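Local coordinates for protein putative enoyl-CoA hydratase (PDB 1UIY) that probably catalyses the reversible hydration of (2E)-enoyl-CoA to (3S)-3-hydroxyacyl-CoA, a step of fatty acid beta-oxidation, as a homohexamer built of two trimers, at residues E18-L23 with G53-A58; M1-K6 with F13-E18; D37-P42 with Y91-P96; S30-L35 with M84-R89. All coordinates share one frame; numbering follows the deposited sequence.

Contact 1: E18-L23 with G53-A58; sequences ERRNPL and GKAFSA
Arg-20 and Asn-21 meet Ser-57 and Ala-58 where two loops of the crotonase fold run side by side, one leading from strand 9-14 into helix 25-40, the other from strand 46-51 into helix 62-68. Two hydrogen bonds tie them. The amide N of Ala-58 donates to Arg-20 O at 3.2 Å, almost straight (176°), and the hydroxyl OG of Ser-57 donates to Asn-21 O at 2.8 Å. OG stands anti to its own backbone N (chi1 -174°), which holds it in front of that carbonyl, and it also touches CD2 of Leu-23 at 3.8 Å. An alanine at Ser-57 would probably leave Asn-21 O without its hydroxyl partner and open a small gap beside the Leu-23 methyl. Asn-21 points its CB toward the other loop, 3.6 Å from Phe-56 O. Behind this layer, Asn-21 and Ser-57 both rest on Leu-14 of strand 9-14, while Leu-23 and Phe-56 lean on Leu-112 of helix 108-114. The Leu-23 side chain lies about 8 Å from that of Glu-131, the inferred active-site residue, so the join probably borders the catalytic pocket. At the exposed end, Arg-20 folds back over the other loop, its chain bent at chi2 and chi3. Ala-58 O sits over a face of the guanidinium, and CB of Ala-58 lies above a face, displaced toward the rim, 4.3 Å from Arg-20 NH1.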
# COMPACT_ATOMS: atom_id res chain seq x y z
N GLU A 18 -33.82 -25.73 -10.70
CA GLU A 18 -34.15 -26.56 -9.55
C GLU A 18 -33.04 -26.76 -8.53
O GLU A 18 -33.31 -26.87 -7.33
CB GLU A 18 -34.70 -27.91 -10.01
CG GLU A 18 -36.10 -27.82 -10.59
CD GLU A 18 -36.13 -27.15 -11.96
OE1 GLU A 18 -37.23 -26.82 -12.44
OE2 GLU A 18 -35.05 -26.96 -12.55
N ARG A 19 -31.79 -26.79 -8.99
CA ARG A 19 -30.68 -26.95 -8.07
C ARG A 19 -30.47 -25.58 -7.40
O ARG A 19 -29.84 -25.47 -6.34
CB ARG A 19 -29.44 -27.37 -8.85
CG ARG A 19 -28.36 -28.08 -8.05
CD ARG A 19 -27.34 -28.66 -9.02
NE ARG A 19 -26.12 -29.11 -8.37
CZ ARG A 19 -25.04 -29.53 -9.03
NH1 ARG A 19 -25.05 -29.54 -10.36
NH2 ARG A 19 -23.96 -29.92 -8.37
N ARG A 20 -31.03 -24.55 -8.03
CA ARG A 20 -30.99 -23.15 -7.60
C ARG A 20 -29.74 -22.37 -8.00
O ARG A 20 -29.33 -21.42 -7.33
CB ARG A 20 -31.23 -23.05 -6.09
CG ARG A 20 -32.62 -23.52 -5.68
CD ARG A 20 -33.28 -22.56 -4.69
NE ARG A 20 -32.56 -22.50 -3.42
CZ ARG A 20 -32.82 -21.62 -2.46
NH1 ARG A 20 -32.11 -21.63 -1.33
NH2 ARG A 20 -33.79 -20.72 -2.61
N ASN A 21 -29.14 -22.77 -9.12
CA ASN A 21 -27.96 -22.11 -9.67
C ASN A 21 -26.72 -22.08 -8.76
O ASN A 21 -26.24 -21.02 -8.40
CB ASN A 21 -28.32 -20.69 -10.10
CG ASN A 21 -29.48 -20.66 -11.08
OD1 ASN A 21 -29.93 -19.60 -11.51
ND2 ASN A 21 -29.98 -21.84 -11.45
N PRO A 22 -26.20 -23.26 -8.38
CA PRO A 22 -25.02 -23.34 -7.52
C PRO A 22 -23.76 -22.96 -8.30
O PRO A 22 -23.64 -23.29 -9.48
CB PRO A 22 -25.00 -24.81 -7.10
CG PRO A 22 -26.43 -25.21 -7.16
CD PRO A 22 -26.87 -24.57 -8.45
N LEU A 23 -22.83 -22.28 -7.64
CA LEU A 23 -21.59 -21.88 -8.31
C LEU A 23 -20.61 -23.05 -8.36
O LEU A 23 -19.44 -22.91 -8.00
CB LEU A 23 -20.95 -20.69 -7.60
CG LEU A 23 -21.72 -19.37 -7.66
CD1 LEU A 23 -20.83 -18.26 -7.10
CD2 LEU A 23 -22.12 -19.06 -9.09
N GLY A 53 -34.99 -19.20 -12.60
CA GLY A 53 -35.65 -19.85 -11.48
C GLY A 53 -36.13 -18.90 -10.41
O GLY A 53 -36.28 -17.69 -10.65
N LYS A 54 -36.38 -19.44 -9.22
CA LYS A 54 -36.86 -18.63 -8.11
C LYS A 54 -35.75 -17.82 -7.49
O LYS A 54 -36.01 -16.92 -6.70
CB LYS A 54 -37.48 -19.52 -7.03
CG LYS A 54 -38.72 -20.29 -7.46
CD LYS A 54 -39.82 -20.21 -6.39
CE LYS A 54 -39.31 -20.64 -5.01
NZ LYS A 54 -40.27 -20.29 -3.93
N ALA A 55 -34.51 -18.15 -7.83
CA ALA A 55 -33.37 -17.44 -7.26
C ALA A 55 -32.36 -16.93 -8.27
O ALA A 55 -32.48 -17.16 -9.47
CB ALA A 55 -32.66 -18.35 -6.26
N PHE A 56 -31.37 -16.21 -7.76
CA PHE A 56 -30.28 -15.67 -8.57
C PHE A 56 -29.17 -16.71 -8.47
O PHE A 56 -28.65 -17.20 -9.47
CB PHE A 56 -29.80 -14.33 -8.00
CG PHE A 56 -28.58 -13.79 -8.70
CD1 PHE A 56 -28.70 -13.06 -9.88
CD2 PHE A 56 -27.30 -14.03 -8.18
CE1 PHE A 56 -27.57 -12.58 -10.54
CE2 PHE A 56 -26.17 -13.56 -8.83
CZ PHE A 56 -26.31 -12.83 -10.01
N SER A 57 -28.81 -17.05 -7.23
CA SER A 57 -27.79 -18.04 -6.96
C SER A 57 -27.74 -18.28 -5.46
O SER A 57 -27.24 -17.45 -4.70
CB SER A 57 -26.42 -17.58 -7.46
OG SER A 57 -25.46 -18.61 -7.31
N ALA A 58 -28.26 -19.43 -5.05
CA ALA A 58 -28.31 -19.79 -3.64
C ALA A 58 -28.78 -21.22 -3.48
O ALA A 58 -29.97 -21.47 -3.36
CB ALA A 58 -29.28 -18.86 -2.91

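Contact 2: M1-K6 with F13-E18; sequences MVQVEK and FLNDPE
Phe-13 N donates to Gln-3 O at 2.8 Å, and Gln-3 N returns a bond to Phe-13 O at 3.0 Å. These two make Gln-3 and Phe-13 an antiparallel hydrogen-bonded pair. Beyond the neighbouring non-hydrogen-bonded pair, Val-2 with Leu-14, the N-H of Asn-15 reaches Met-1 O (2.9 Å). Val-2 CA lies 3.0 Å from Phe-13 O in a CA-H...O contact. On the face carrying Gln-3 and Phe-13, the phenyl ring is met at its edge: Gln-3 O lies near the ring plane, and Glu-5 brings CG to 3.5 Å from Phe-13 CE1, with its carboxylate turned 83° to the ring. The Gln-3 side chain crosses Phe-13 at about a right angle, amide plane and ring plane 84° apart, and runs past the Asn-15 amide. Its OE1 accepts a hydrogen bond from Arg-52, which also makes a cation-pi contact with the Phe-13 ring, so amide and ring are both engaged by this one residue, just after the adjacent strand 46-51. Val-2 and Leu-14 project from the other face, onto Ser-30 and Met-27 of helix 25-40. The arrangement is that of an N-terminal beta hairpin, strands 2-5 and 9-14, at the margin of the mixed sheet of the crotonase fold.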
# COMPACT_ATOMS: atom_id res chain seq x y z
N MSE A 1 -23.38 -24.37 -18.16
CA MSE A 1 -24.84 -24.32 -17.91
C MSE A 1 -25.36 -22.90 -17.75
O MSE A 1 -25.81 -22.49 -16.68
CB MSE A 1 -25.21 -25.17 -16.68
CG MSE A 1 -24.12 -25.31 -15.62
SE MSE A 1 -22.63 -26.48 -16.13
CE MSE A 1 -23.64 -28.07 -16.61
N VAL A 2 -25.27 -22.14 -18.84
CA VAL A 2 -25.74 -20.76 -18.88
C VAL A 2 -26.27 -20.45 -20.27
O VAL A 2 -25.79 -20.98 -21.26
CB VAL A 2 -24.61 -19.76 -18.54
CG1 VAL A 2 -24.24 -19.85 -17.07
CG2 VAL A 2 -23.40 -20.03 -19.42
N GLN A 3 -27.28 -19.58 -20.33
CA GLN A 3 -27.89 -19.20 -21.60
C GLN A 3 -27.50 -17.74 -21.88
O GLN A 3 -27.54 -16.90 -20.98
CB GLN A 3 -29.41 -19.35 -21.51
CG GLN A 3 -29.85 -20.68 -20.89
CD GLN A 3 -31.34 -20.76 -20.63
OE1 GLN A 3 -31.92 -19.91 -19.97
NE2 GLN A 3 -31.96 -21.82 -21.13
N VAL A 4 -27.14 -17.46 -23.12
CA VAL A 4 -26.72 -16.11 -23.49
C VAL A 4 -27.51 -15.47 -24.62
O VAL A 4 -27.52 -15.98 -25.74
CB VAL A 4 -25.23 -16.10 -23.90
CG1 VAL A 4 -24.80 -14.68 -24.25
CG2 VAL A 4 -24.38 -16.66 -22.77
N GLU A 5 -28.17 -14.35 -24.32
CA GLU A 5 -28.94 -13.64 -25.33
C GLU A 5 -28.10 -12.45 -25.78
O GLU A 5 -28.13 -11.38 -25.16
CB GLU A 5 -30.26 -13.14 -24.75
CG GLU A 5 -31.10 -14.23 -24.13
CD GLU A 5 -32.52 -13.77 -23.85
OE1 GLU A 5 -32.69 -12.66 -23.31
OE2 GLU A 5 -33.46 -14.53 -24.16
N LYS A 6 -27.36 -12.63 -26.87
CA LYS A 6 -26.51 -11.56 -27.38
C LYS A 6 -27.31 -10.31 -27.69
O LYS A 6 -28.52 -10.38 -27.90
CB LYS A 6 -25.74 -12.03 -28.61
CG LYS A 6 -24.79 -13.20 -28.34
CD LYS A 6 -23.70 -13.30 -29.39
CE LYS A 6 -22.65 -14.34 -28.99
NZ LYS A 6 -21.43 -14.26 -29.84
N PHE A 13 -27.90 -16.06 -18.32
CA PHE A 13 -28.73 -16.72 -17.33
C PHE A 13 -28.05 -17.95 -16.75
O PHE A 13 -27.52 -18.79 -17.48
CB PHE A 13 -30.06 -17.16 -17.95
CG PHE A 13 -30.76 -16.09 -18.72
CD1 PHE A 13 -30.28 -15.67 -19.96
CD2 PHE A 13 -31.94 -15.53 -18.24
CE1 PHE A 13 -30.96 -14.70 -20.70
CE2 PHE A 13 -32.63 -14.56 -18.97
CZ PHE A 13 -32.14 -14.15 -20.20
N LEU A 14 -28.05 -18.03 -15.42
CA LEU A 14 -27.47 -19.18 -14.73
C LEU A 14 -28.52 -20.27 -14.90
O LEU A 14 -29.60 -20.20 -14.30
CB LEU A 14 -27.25 -18.86 -13.25
CG LEU A 14 -26.04 -18.02 -12.83
CD1 LEU A 14 -25.83 -16.84 -13.76
CD2 LEU A 14 -26.24 -17.55 -11.41
N ASN A 15 -28.22 -21.28 -15.73
CA ASN A 15 -29.19 -22.33 -16.00
C ASN A 15 -29.07 -23.61 -15.18
O ASN A 15 -28.39 -24.56 -15.56
CB ASN A 15 -29.15 -22.68 -17.48
CG ASN A 15 -30.51 -23.04 -18.01
OD1 ASN A 15 -30.67 -23.29 -19.21
ND2 ASN A 15 -31.50 -23.06 -17.13
N ASP A 16 -29.75 -23.63 -14.04
CA ASP A 16 -29.76 -24.78 -13.14
C ASP A 16 -30.88 -24.52 -12.14
O ASP A 16 -30.74 -24.82 -10.95
CB ASP A 16 -28.42 -24.88 -12.41
CG ASP A 16 -28.14 -26.28 -11.90
OD1 ASP A 16 -29.12 -27.03 -11.68
OD2 ASP A 16 -26.95 -26.63 -11.71
N PRO A 17 -32.01 -23.98 -12.60
CA PRO A 17 -33.18 -23.66 -11.79
C PRO A 17 -33.45 -24.47 -10.53
O PRO A 17 -33.32 -23.95 -9.42
CB PRO A 17 -34.32 -23.75 -12.79
CG PRO A 17 -33.70 -23.20 -14.01
CD PRO A 17 -32.37 -23.92 -14.03
N GLU A 18 -33.82 -25.73 -10.70
CA GLU A 18 -34.15 -26.56 -9.55
C GLU A 18 -33.04 -26.76 -8.53
O GLU A 18 -33.31 -26.87 -7.33
CB GLU A 18 -34.70 -27.91 -10.01
CG GLU A 18 -36.10 -27.82 -10.59
CD GLU A 18 -36.13 -27.15 -11.96
OE1 GLU A 18 -37.23 -26.82 -12.44
OE2 GLU A 18 -35.05 -26.96 -12.55

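Contact 3: D37-P42 with Y91-P96; sequences DLEADP and YTYPKP
At the C-terminal end of helix 25-40, Leu-38, Glu-39 and Asp-41 receive side chains from Tyr-93, Pro-94 and Lys-95, which lie in the turn between helix 73-92 and strand 97-101. Lys-95 reaches across to the helix end, its chain extended beyond CG. NZ donates to Leu-38 O at 2.8 Å, in the plane of that carbonyl, and has Asp-41 O at 2.9 Å. Outside the two segments it makes a further hydrogen bond to Val-44 O. Tyr-93 comes in beside it. Its hydroxyl is hydrogen-bonded to Leu-35 O, one turn back in the helix, and in reaching that carbonyl it settles 3.5 Å from Leu-38 CB and equally far from Glu-39 CB. The ring passes Glu-39 obliquely, with Tyr-93 CE2 4.0 Å from Glu-39 CB. Glu-39 has CG anti to its backbone N (chi1 -159°), and the side chain then crosses the Pro-94 ring at about a right angle, OE2 standing 3.4 Å from Pro-94 CG. Its OE1 forms a salt bridge with Arg-89, while Asp-41 turns OD2 to the amide of Gly-43. A phenol and an ammonium group thus add to the carbonyls of the last helical turns. The oxygens around NZ and the C-terminal end of helix 25-40 would probably favour the charged ammonium, which joins that helix end to the loop after helix 73-92.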
# COMPACT_ATOMS: atom_id res chain seq x y z
N ASP A 37 -16.56 -14.91 -24.86
CA ASP A 37 -17.25 -14.67 -26.12
C ASP A 37 -17.78 -13.24 -26.08
O ASP A 37 -17.42 -12.41 -26.91
CB ASP A 37 -18.43 -15.64 -26.26
CG ASP A 37 -18.00 -17.10 -26.22
OD1 ASP A 37 -18.89 -17.97 -26.08
OD2 ASP A 37 -16.79 -17.39 -26.34
N LEU A 38 -18.61 -12.96 -25.08
CA LEU A 38 -19.20 -11.65 -24.91
C LEU A 38 -18.18 -10.51 -24.86
O LEU A 38 -18.49 -9.39 -25.28
CB LEU A 38 -20.05 -11.65 -23.64
CG LEU A 38 -21.23 -12.62 -23.69
CD1 LEU A 38 -21.70 -12.94 -22.28
CD2 LEU A 38 -22.34 -12.02 -24.52
N GLU A 39 -16.98 -10.77 -24.36
CA GLU A 39 -16.00 -9.70 -24.31
C GLU A 39 -15.45 -9.47 -25.71
O GLU A 39 -15.01 -8.36 -26.04
CB GLU A 39 -14.83 -10.04 -23.38
CG GLU A 39 -14.08 -8.79 -22.91
CD GLU A 39 -12.60 -9.02 -22.65
OE1 GLU A 39 -12.24 -10.02 -21.99
OE2 GLU A 39 -11.79 -8.19 -23.10
N ALA A 40 -15.49 -10.52 -26.52
CA ALA A 40 -14.99 -10.50 -27.89
C ALA A 40 -16.02 -10.06 -28.92
O ALA A 40 -15.69 -9.88 -30.09
CB ALA A 40 -14.45 -11.87 -28.27
N ASP A 41 -17.26 -9.89 -28.50
CA ASP A 41 -18.29 -9.48 -29.44
C ASP A 41 -18.44 -7.96 -29.45
O ASP A 41 -19.03 -7.37 -28.54
CB ASP A 41 -19.62 -10.16 -29.09
CG ASP A 41 -20.68 -9.93 -30.15
OD1 ASP A 41 -21.70 -10.65 -30.13
OD2 ASP A 41 -20.49 -9.02 -30.99
N PRO A 42 -17.93 -7.31 -30.51
CA PRO A 42 -17.97 -5.85 -30.70
C PRO A 42 -19.36 -5.24 -30.69
O PRO A 42 -19.51 -4.02 -30.68
CB PRO A 42 -17.26 -5.67 -32.04
CG PRO A 42 -17.63 -6.91 -32.77
CD PRO A 42 -17.43 -7.97 -31.72
N TYR A 91 -15.38 -9.14 -11.48
CA TYR A 91 -15.08 -7.83 -10.90
C TYR A 91 -14.17 -7.02 -11.83
O TYR A 91 -14.21 -5.79 -11.86
CB TYR A 91 -14.40 -8.02 -9.54
CG TYR A 91 -14.39 -6.79 -8.65
CD1 TYR A 91 -13.22 -6.06 -8.44
CD2 TYR A 91 -15.56 -6.36 -8.02
CE1 TYR A 91 -13.21 -4.92 -7.62
CE2 TYR A 91 -15.56 -5.24 -7.21
CZ TYR A 91 -14.39 -4.52 -7.02
OH TYR A 91 -14.43 -3.39 -6.24
N THR A 92 -13.37 -7.72 -12.60
CA THR A 92 -12.41 -7.11 -13.50
C THR A 92 -12.91 -6.92 -14.92
O THR A 92 -12.27 -6.22 -15.71
CB THR A 92 -11.13 -7.97 -13.49
OG1 THR A 92 -10.37 -7.64 -12.32
CG2 THR A 92 -10.29 -7.76 -14.73
N TYR A 93 -14.05 -7.52 -15.25
CA TYR A 93 -14.61 -7.44 -16.61
C TYR A 93 -14.43 -6.08 -17.27
O TYR A 93 -14.73 -5.05 -16.67
CB TYR A 93 -16.09 -7.81 -16.60
CG TYR A 93 -16.53 -8.46 -17.90
CD1 TYR A 93 -17.63 -8.00 -18.61
CD2 TYR A 93 -15.82 -9.55 -18.42
CE1 TYR A 93 -18.03 -8.60 -19.80
CE2 TYR A 93 -16.20 -10.16 -19.61
CZ TYR A 93 -17.31 -9.68 -20.30
OH TYR A 93 -17.70 -10.29 -21.46
N PRO A 94 -13.93 -6.06 -18.52
CA PRO A 94 -13.67 -4.87 -19.33
C PRO A 94 -14.93 -4.08 -19.66
O PRO A 94 -14.88 -2.86 -19.85
CB PRO A 94 -13.03 -5.43 -20.58
CG PRO A 94 -12.40 -6.68 -20.12
CD PRO A 94 -13.45 -7.26 -19.22
N LYS A 95 -16.05 -4.78 -19.78
CA LYS A 95 -17.31 -4.12 -20.09
C LYS A 95 -18.17 -3.99 -18.84
O LYS A 95 -17.99 -4.73 -17.88
CB LYS A 95 -18.07 -4.90 -21.17
CG LYS A 95 -17.34 -4.98 -22.50
CD LYS A 95 -18.16 -5.77 -23.55
CE LYS A 95 -17.39 -5.92 -24.86
NZ LYS A 95 -18.14 -6.71 -25.87
N PRO A 96 -19.10 -3.02 -18.83
CA PRO A 96 -19.96 -2.83 -17.67
C PRO A 96 -20.84 -4.06 -17.43
O PRO A 96 -21.48 -4.56 -18.35
CB PRO A 96 -20.80 -1.61 -18.04
CG PRO A 96 -19.94 -0.89 -19.03
CD PRO A 96 -19.36 -2.00 -19.85

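Contact 4: S30-L35 with M84-R89; sequences SLLQAL and MRLFHR
CG of Arg-89 stands anti to the backbone N (chi1 175°), and CG of Leu-32 stands anti to its carbonyl carbon (chi1 -67°), which brings the aliphatic root of the arginine against the leucine tip. Leu-32 CD2 touches Arg-89 CG at 3.8 Å and, from the same methyl, Leu-86 CD1 at 3.7 Å. Leu-86 CD1 also meets Leu-31 CD2 at 4.1 Å, those two side chains crossing at about a right angle. Leu-35 and Arg-89 slide past each other in opposite directions, with Leu-35 CD1 4.0 Å from Arg-89 CG. Past that point the arginine chain bends at chi2, and Glu-39 is the guanidinium's partner. An alanine in place of Arg-89 would probably leave Glu-39 without its charged mate and open a gap beside the Leu-32 and Leu-35 methyls. The helix axes approach to 10.5 Å and run in the same general direction, 33° apart. Helix 25-40 lies between helix 73-92 and the hairpin, with Ser-30 on Val-2 and Ala-34 on Val-4 of strand 2-5, whereas on helix 73-92 His-88 NE2 is hydrogen-bonded to Glu-219 OE2 of a neighbouring subunit.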
# COMPACT_ATOMS: atom_id res chain seq x y z
N SER A 30 -18.61 -22.45 -17.17
CA SER A 30 -19.52 -22.06 -18.24
C SER A 30 -19.68 -20.55 -18.26
O SER A 30 -19.74 -19.93 -19.33
CB SER A 30 -20.88 -22.72 -18.04
OG SER A 30 -21.44 -22.36 -16.79
N LEU A 31 -19.74 -19.96 -17.07
CA LEU A 31 -19.90 -18.51 -16.95
C LEU A 31 -18.69 -17.78 -17.55
O LEU A 31 -18.83 -16.71 -18.14
CB LEU A 31 -20.10 -18.13 -15.48
CG LEU A 31 -20.59 -16.70 -15.21
CD1 LEU A 31 -21.72 -16.36 -16.15
CD2 LEU A 31 -21.04 -16.57 -13.77
N LEU A 32 -17.51 -18.35 -17.39
CA LEU A 32 -16.31 -17.73 -17.93
C LEU A 32 -16.38 -17.74 -19.46
O LEU A 32 -16.26 -16.70 -20.11
CB LEU A 32 -15.06 -18.48 -17.45
CG LEU A 32 -14.75 -18.39 -15.96
CD1 LEU A 32 -13.50 -19.18 -15.64
CD2 LEU A 32 -14.56 -16.94 -15.56
N GLN A 33 -16.58 -18.93 -20.02
CA GLN A 33 -16.65 -19.10 -21.46
C GLN A 33 -17.55 -18.03 -22.07
O GLN A 33 -17.24 -17.46 -23.11
CB GLN A 33 -17.19 -20.49 -21.79
CG GLN A 33 -16.99 -20.93 -23.23
CD GLN A 33 -15.52 -20.99 -23.63
OE1 GLN A 33 -14.89 -19.97 -23.94
NE2 GLN A 33 -14.96 -22.20 -23.62
N ALA A 34 -18.66 -17.74 -21.40
CA ALA A 34 -19.58 -16.72 -21.90
C ALA A 34 -18.90 -15.35 -21.91
O ALA A 34 -18.82 -14.69 -22.95
CB ALA A 34 -20.82 -16.67 -21.03
N LEU A 35 -18.42 -14.93 -20.74
CA LEU A 35 -17.76 -13.64 -20.60
C LEU A 35 -16.69 -13.44 -21.66
O LEU A 35 -16.47 -12.33 -22.12
CB LEU A 35 -17.15 -13.52 -19.20
CG LEU A 35 -18.20 -13.50 -18.07
CD1 LEU A 35 -17.53 -13.62 -16.72
CD2 LEU A 35 -19.00 -12.22 -18.16
N MSE A 84 -11.73 -18.23 -7.35
CA MSE A 84 -11.27 -16.86 -7.25
C MSE A 84 -11.09 -16.26 -8.65
O MSE A 84 -11.30 -15.06 -8.85
CB MSE A 84 -9.96 -16.78 -6.45
CG MSE A 84 -8.71 -16.96 -7.27
SE MSE A 84 -7.69 -15.32 -7.45
CE MSE A 84 -8.48 -14.63 -9.06
N ARG A 85 -10.69 -17.10 -9.61
CA ARG A 85 -10.52 -16.66 -11.00
C ARG A 85 -11.85 -16.18 -11.56
O ARG A 85 -11.89 -15.34 -12.44
CB ARG A 85 -10.00 -17.79 -11.89
CG ARG A 85 -8.51 -18.12 -11.73
CD ARG A 85 -7.94 -18.87 -12.95
NE ARG A 85 -8.55 -20.18 -13.15
CZ ARG A 85 -8.08 -21.32 -12.65
NH1 ARG A 85 -6.97 -21.32 -11.92
NH2 ARG A 85 -8.74 -22.46 -12.86
N LEU A 86 -12.95 -16.72 -11.05
CA LEU A 86 -14.26 -16.31 -11.52
C LEU A 86 -14.60 -14.94 -10.97
O LEU A 86 -14.86 -14.00 -11.73
CB LEU A 86 -15.32 -17.32 -11.08
CG LEU A 86 -16.78 -16.91 -11.32
CD1 LEU A 86 -17.03 -16.57 -12.79
CD2 LEU A 86 -17.65 -18.06 -10.90
N PHE A 87 -14.61 -14.82 -9.64
CA PHE A 87 -14.89 -13.55 -8.99
C PHE A 87 -14.07 -12.45 -9.64
O PHE A 87 -14.59 -11.43 -10.08
CB PHE A 87 -14.53 -13.63 -7.51
CG PHE A 87 -15.59 -14.23 -6.65
CD1 PHE A 87 -16.30 -13.43 -5.77
CD2 PHE A 87 -15.89 -15.59 -6.74
CE1 PHE A 87 -17.31 -13.98 -4.97
CE2 PHE A 87 -16.90 -16.14 -5.94
CZ PHE A 87 -17.61 -15.34 -5.06
N HIS A 88 -12.77 -12.67 -9.70
CA HIS A 88 -11.89 -11.67 -10.28
C HIS A 88 -12.29 -11.33 -11.70
O HIS A 88 -12.42 -10.16 -12.05
CB HIS A 88 -10.45 -12.17 -10.25
CG HIS A 88 -9.47 -11.16 -10.75
ND1 HIS A 88 -9.17 -11.02 -12.09
CD2 HIS A 88 -8.71 -10.26 -10.09
CE1 HIS A 88 -8.26 -10.07 -12.23
NE2 HIS A 88 -7.97 -9.59 -11.04
N ARG A 89 -12.48 -12.36 -12.53
CA ARG A 89 -12.87 -12.12 -13.91
C ARG A 89 -14.10 -11.23 -14.01
O ARG A 89 -14.18 -10.36 -14.87
CB ARG A 89 -13.14 -13.45 -14.62
CG ARG A 89 -13.65 -13.30 -16.03
CD ARG A 89 -12.80 -12.36 -16.87
NE ARG A 89 -13.09 -12.54 -18.29
CZ ARG A 89 -12.73 -11.70 -19.26
NH1 ARG A 89 -12.06 -10.59 -18.99
NH2 ARG A 89 -13.07 -11.98 -20.51

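How the contacts relate
Contact 2 comes first along the chain and closes before contact 1 opens; the segments of contacts 1, 3 and 4 then alternate. Contacts 1 and 2 share Glu-18, have centres 10 Å apart, and are linked by a probable hydrogen bond from Asn-21 N to Asp-16 O. Contacts 3 and 4, with centres 11 Å apart, both join helix 25-40 to helix 73-92 or the turn after it. Contact 2 touches both, through Val-4 on Leu-38 and Val-4 on Ala-34, so helix 25-40 is packed against the hairpin as well as against helix 73-92. Contact 1 is set apart near the probable active site, about 23 Å from contact 3, centre to centre.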